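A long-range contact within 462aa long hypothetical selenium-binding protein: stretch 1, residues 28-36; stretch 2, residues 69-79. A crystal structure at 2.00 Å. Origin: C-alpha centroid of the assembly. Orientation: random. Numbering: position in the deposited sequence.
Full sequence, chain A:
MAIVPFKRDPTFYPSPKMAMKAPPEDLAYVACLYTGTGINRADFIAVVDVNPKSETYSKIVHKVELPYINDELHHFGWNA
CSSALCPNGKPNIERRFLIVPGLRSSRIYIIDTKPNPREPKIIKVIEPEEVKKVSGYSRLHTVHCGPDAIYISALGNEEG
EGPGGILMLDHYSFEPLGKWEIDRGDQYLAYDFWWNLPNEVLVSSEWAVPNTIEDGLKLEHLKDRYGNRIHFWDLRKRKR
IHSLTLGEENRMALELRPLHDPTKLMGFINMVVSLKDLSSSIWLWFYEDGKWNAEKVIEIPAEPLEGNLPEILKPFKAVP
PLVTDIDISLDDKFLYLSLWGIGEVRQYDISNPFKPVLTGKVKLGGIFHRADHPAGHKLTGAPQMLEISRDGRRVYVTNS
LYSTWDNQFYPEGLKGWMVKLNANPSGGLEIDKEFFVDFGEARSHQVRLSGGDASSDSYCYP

Stretch 1 28-36: AYVACLYTG
Stretch 2 (69-79) INDELHHFGWN

Residues 28-36 and 69-79 pack in nearly antiparallel directions (159° between CA 29 to 35 and CA 70 to 78), burying 563 Å² with side-chain packing and one bridging water. Residues 28-33 form an extended strand (Leu33 -142/152), then Tyr34 (-112/-7) and Thr35 (-61/123) lead to Gly36 (94/-6), where a CB would jam against the preceding carbonyl. The partner is mostly irregular, with positive phi at Asn70 (61/37) and Glu72 (67/76), and becomes strand at 77-78. Register is set by CA-CA distances of 5.8 Å for Ala31 and Leu73 and 5.0 Å for Thr35 and Asn70.

Apolar packing follows the strand: Tyr29, Ala31 and Leu33 direct CB toward the partner, whereas Val30 and Cys32 point away. Ala31 is small and sits close against the partner: its CB lies 4.1 Å from Leu73 CB, 3.8 Å from Phe76 CE1 and 3.5 Å from His74 O. Leu73 (m, t) also brings CD1 to 3.8 Å from Cys32 O. Leu33 (p, t) sets CD2 3.8 Å from Leu73 O and CD1 3.6 Å from Glu72 OE2, a carboxylate oxygen hydrogen-bonded elsewhere in the structure.

Among the aromatics, Phe76 (chi1 p, chi2 -75°) places CZ 4.0 Å from Tyr29 CB and 3.5 Å from Tyr29 O, which meets the ring edge near its plane. Tyr29 (m, -67°) and Trp78 (m, 97°) meet obliquely, CE2 of Tyr29 being 3.8 Å from CH2 of Trp78; the centroid of the Tyr29 ring is 6.0 Å from that of the Trp78 six-membered ring, with planes at 77°.

At the polar end, Thr35 (m), its CB toward the partner, sets OG1 3.3 Å from Asn70 CA (m, -41°) and CG2 3.5 Å from Glu72 OE1 (t, 107°, 41°). A water O accepts hydrogen bonds from Asn70 N (2.8 Å) and, weakly, Thr35 OG1 (3.3 Å), bridging the Thr35 side chain and Asn70 backbone.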

# COMPACT_ATOMS: atom_id res chain seq x y z
N ALA A 28 6.39 -1.57 14.85
CA ALA A 28 5.53 -1.47 13.68
C ALA A 28 4.75 -0.17 13.80
O ALA A 28 4.00 0.03 14.76
CB ALA A 28 4.58 -2.65 13.61
N TYR A 29 4.94 0.73 12.84
CA TYR A 29 4.23 1.99 12.84
C TYR A 29 2.98 1.73 12.01
O TYR A 29 3.06 1.17 10.92
CB TYR A 29 5.10 3.08 12.22
CG TYR A 29 6.36 3.36 13.01
CD1 TYR A 29 6.30 3.92 14.29
CD2 TYR A 29 7.62 3.05 12.49
CE1 TYR A 29 7.46 4.17 15.03
CE2 TYR A 29 8.79 3.30 13.21
CZ TYR A 29 8.70 3.86 14.48
OH TYR A 29 9.84 4.14 15.20
N VAL A 30 1.81 2.12 12.53
CA VAL A 30 0.57 1.86 11.81
C VAL A 30 -0.28 3.11 11.61
O VAL A 30 -0.58 3.83 12.57
CB VAL A 30 -0.26 0.80 12.56
CG1 VAL A 30 -1.47 0.39 11.72
CG2 VAL A 30 0.62 -0.42 12.87
N ALA A 31 -0.67 3.35 10.37
CA ALA A 31 -1.51 4.50 10.06
C ALA A 31 -2.92 4.15 10.52
O ALA A 31 -3.51 3.18 10.03
CB ALA A 31 -1.49 4.77 8.56
N CYS A 32 -3.44 4.92 11.47
CA CYS A 32 -4.79 4.68 12.00
C CYS A 32 -5.71 5.87 11.79
O CYS A 32 -5.26 7.01 11.79
CB CYS A 32 -4.71 4.36 13.50
SG CYS A 32 -3.85 2.80 13.84
N LEU A 33 -7.00 5.61 11.62
CA LEU A 33 -7.94 6.69 11.36
C LEU A 33 -9.30 6.57 12.04
O LEU A 33 -9.78 5.47 12.32
CB LEU A 33 -8.16 6.82 9.86
CG LEU A 33 -8.68 5.55 9.17
CD1 LEU A 33 -9.48 5.92 7.94
CD2 LEU A 33 -7.51 4.63 8.81
N TYR A 34 -9.91 7.72 12.30
CA TYR A 34 -11.25 7.80 12.87
C TYR A 34 -12.14 8.36 11.77
O TYR A 34 -13.37 8.43 11.90
CB TYR A 34 -11.26 8.72 14.09
CG TYR A 34 -10.81 8.04 15.37
CD1 TYR A 34 -11.55 7.00 15.93
CD2 TYR A 34 -9.63 8.44 16.01
CE1 TYR A 34 -11.13 6.37 17.10
CE2 TYR A 34 -9.21 7.81 17.19
CZ TYR A 34 -9.96 6.78 17.72
OH TYR A 34 -9.56 6.16 18.88
N THR A 35 -11.51 8.77 10.67
CA THR A 35 -12.23 9.31 9.52
C THR A 35 -13.17 8.23 9.00
O THR A 35 -12.74 7.12 8.67
CB THR A 35 -11.26 9.71 8.39
OG1 THR A 35 -10.30 10.66 8.88
CG2 THR A 35 -12.01 10.34 7.24
N GLY A 36 -14.47 8.54 8.94
CA GLY A 36 -15.43 7.57 8.45
C GLY A 36 -16.10 6.74 9.54
O GLY A 36 -17.02 5.97 9.27
N ILE A 69 -8.44 16.96 12.28
CA ILE A 69 -9.37 15.85 12.12
C ILE A 69 -9.64 15.59 10.63
O ILE A 69 -9.48 16.48 9.80
CB ILE A 69 -10.69 16.16 12.87
CG1 ILE A 69 -10.42 16.14 14.38
CG2 ILE A 69 -11.76 15.15 12.51
CD1 ILE A 69 -11.54 16.74 15.21
N ASN A 70 -10.03 14.36 10.32
CA ASN A 70 -10.35 13.93 8.96
C ASN A 70 -9.24 13.99 7.90
O ASN A 70 -9.52 14.29 6.74
CB ASN A 70 -11.59 14.66 8.43
CG ASN A 70 -12.85 14.29 9.19
OD1 ASN A 70 -13.07 13.13 9.53
ND2 ASN A 70 -13.68 15.29 9.46
N ASP A 71 -8.00 13.71 8.28
CA ASP A 71 -6.89 13.71 7.32
C ASP A 71 -7.06 12.51 6.38
O ASP A 71 -6.75 12.59 5.20
CB ASP A 71 -5.53 13.54 8.03
CG ASP A 71 -4.97 14.84 8.60
OD1 ASP A 71 -4.75 15.80 7.82
OD2 ASP A 71 -4.73 14.90 9.82
N GLU A 72 -7.58 11.43 6.96
CA GLU A 72 -7.78 10.12 6.34
C GLU A 72 -6.39 9.57 6.06
O GLU A 72 -5.90 9.62 4.93
CB GLU A 72 -8.61 10.18 5.04
CG GLU A 72 -8.70 8.81 4.27
CD GLU A 72 -10.06 8.10 4.35
OE1 GLU A 72 -11.11 8.77 4.28
OE2 GLU A 72 -10.09 6.85 4.47
N LEU A 73 -5.74 9.09 7.11
CA LEU A 73 -4.41 8.50 6.96
C LEU A 73 -4.62 7.25 6.15
O LEU A 73 -5.72 6.66 6.16
CB LEU A 73 -3.79 8.15 8.32
CG LEU A 73 -3.34 9.32 9.19
CD1 LEU A 73 -2.31 8.84 10.21
CD2 LEU A 73 -2.72 10.41 8.32
N HIS A 74 -3.62 6.91 5.34
CA HIS A 74 -3.75 5.71 4.51
C HIS A 74 -2.37 5.04 4.32
O HIS A 74 -1.96 4.19 5.10
CB HIS A 74 -4.28 6.24 3.20
CG HIS A 74 -4.80 5.21 2.25
ND1 HIS A 74 -6.11 4.79 2.27
CD2 HIS A 74 -4.24 4.64 1.17
CE1 HIS A 74 -6.33 3.99 1.24
NE2 HIS A 74 -5.21 3.89 0.55
N HIS A 75 -1.59 5.64 3.44
CA HIS A 75 -0.26 5.13 3.10
C HIS A 75 0.75 6.16 3.59
O HIS A 75 0.44 7.34 3.67
CB HIS A 75 -0.10 4.94 1.57
CG HIS A 75 -0.63 3.64 1.04
ND1 HIS A 75 -1.55 2.87 1.72
CD2 HIS A 75 -0.38 2.99 -0.12
CE1 HIS A 75 -1.84 1.80 1.00
NE2 HIS A 75 -1.15 1.85 -0.12
N PHE A 76 1.95 5.70 3.94
CA PHE A 76 3.02 6.60 4.37
C PHE A 76 4.38 5.93 4.15
O PHE A 76 4.45 4.74 3.86
CB PHE A 76 2.86 7.05 5.84
CG PHE A 76 3.02 5.94 6.86
CD1 PHE A 76 2.01 5.00 7.05
CD2 PHE A 76 4.17 5.87 7.64
CE1 PHE A 76 2.15 3.99 8.01
CE2 PHE A 76 4.32 4.86 8.61
CZ PHE A 76 3.30 3.92 8.79
N GLY A 77 5.45 6.70 4.28
CA GLY A 77 6.76 6.12 4.07
C GLY A 77 7.88 6.89 4.75
O GLY A 77 7.62 7.86 5.45
N TRP A 78 9.11 6.45 4.53
CA TRP A 78 10.28 7.10 5.12
C TRP A 78 10.84 8.20 4.24
O TRP A 78 10.65 8.19 3.02
CB TRP A 78 11.38 6.08 5.36
CG TRP A 78 11.01 4.98 6.30
CD1 TRP A 78 10.56 3.74 5.97
CD2 TRP A 78 11.10 5.02 7.72
NE1 TRP A 78 10.38 2.99 7.11
CE2 TRP A 78 10.70 3.75 8.20
CE3 TRP A 78 11.49 6.00 8.65
CZ2 TRP A 78 10.68 3.44 9.57
CZ3 TRP A 78 11.47 5.69 10.01
CH2 TRP A 78 11.07 4.42 10.45
N ASN A 79 11.56 9.13 4.86
CA ASN A 79 12.18 10.23 4.13
C ASN A 79 13.33 9.68 3.27
O ASN A 79 13.59 10.17 2.18
CB ASN A 79 12.74 11.28 5.10
CG ASN A 79 13.88 10.74 5.94
OD1 ASN A 79 13.71 9.80 6.72
ND2 ASN A 79 15.07 11.33 5.79
O HOH W 1 -10.11 12.03 11.93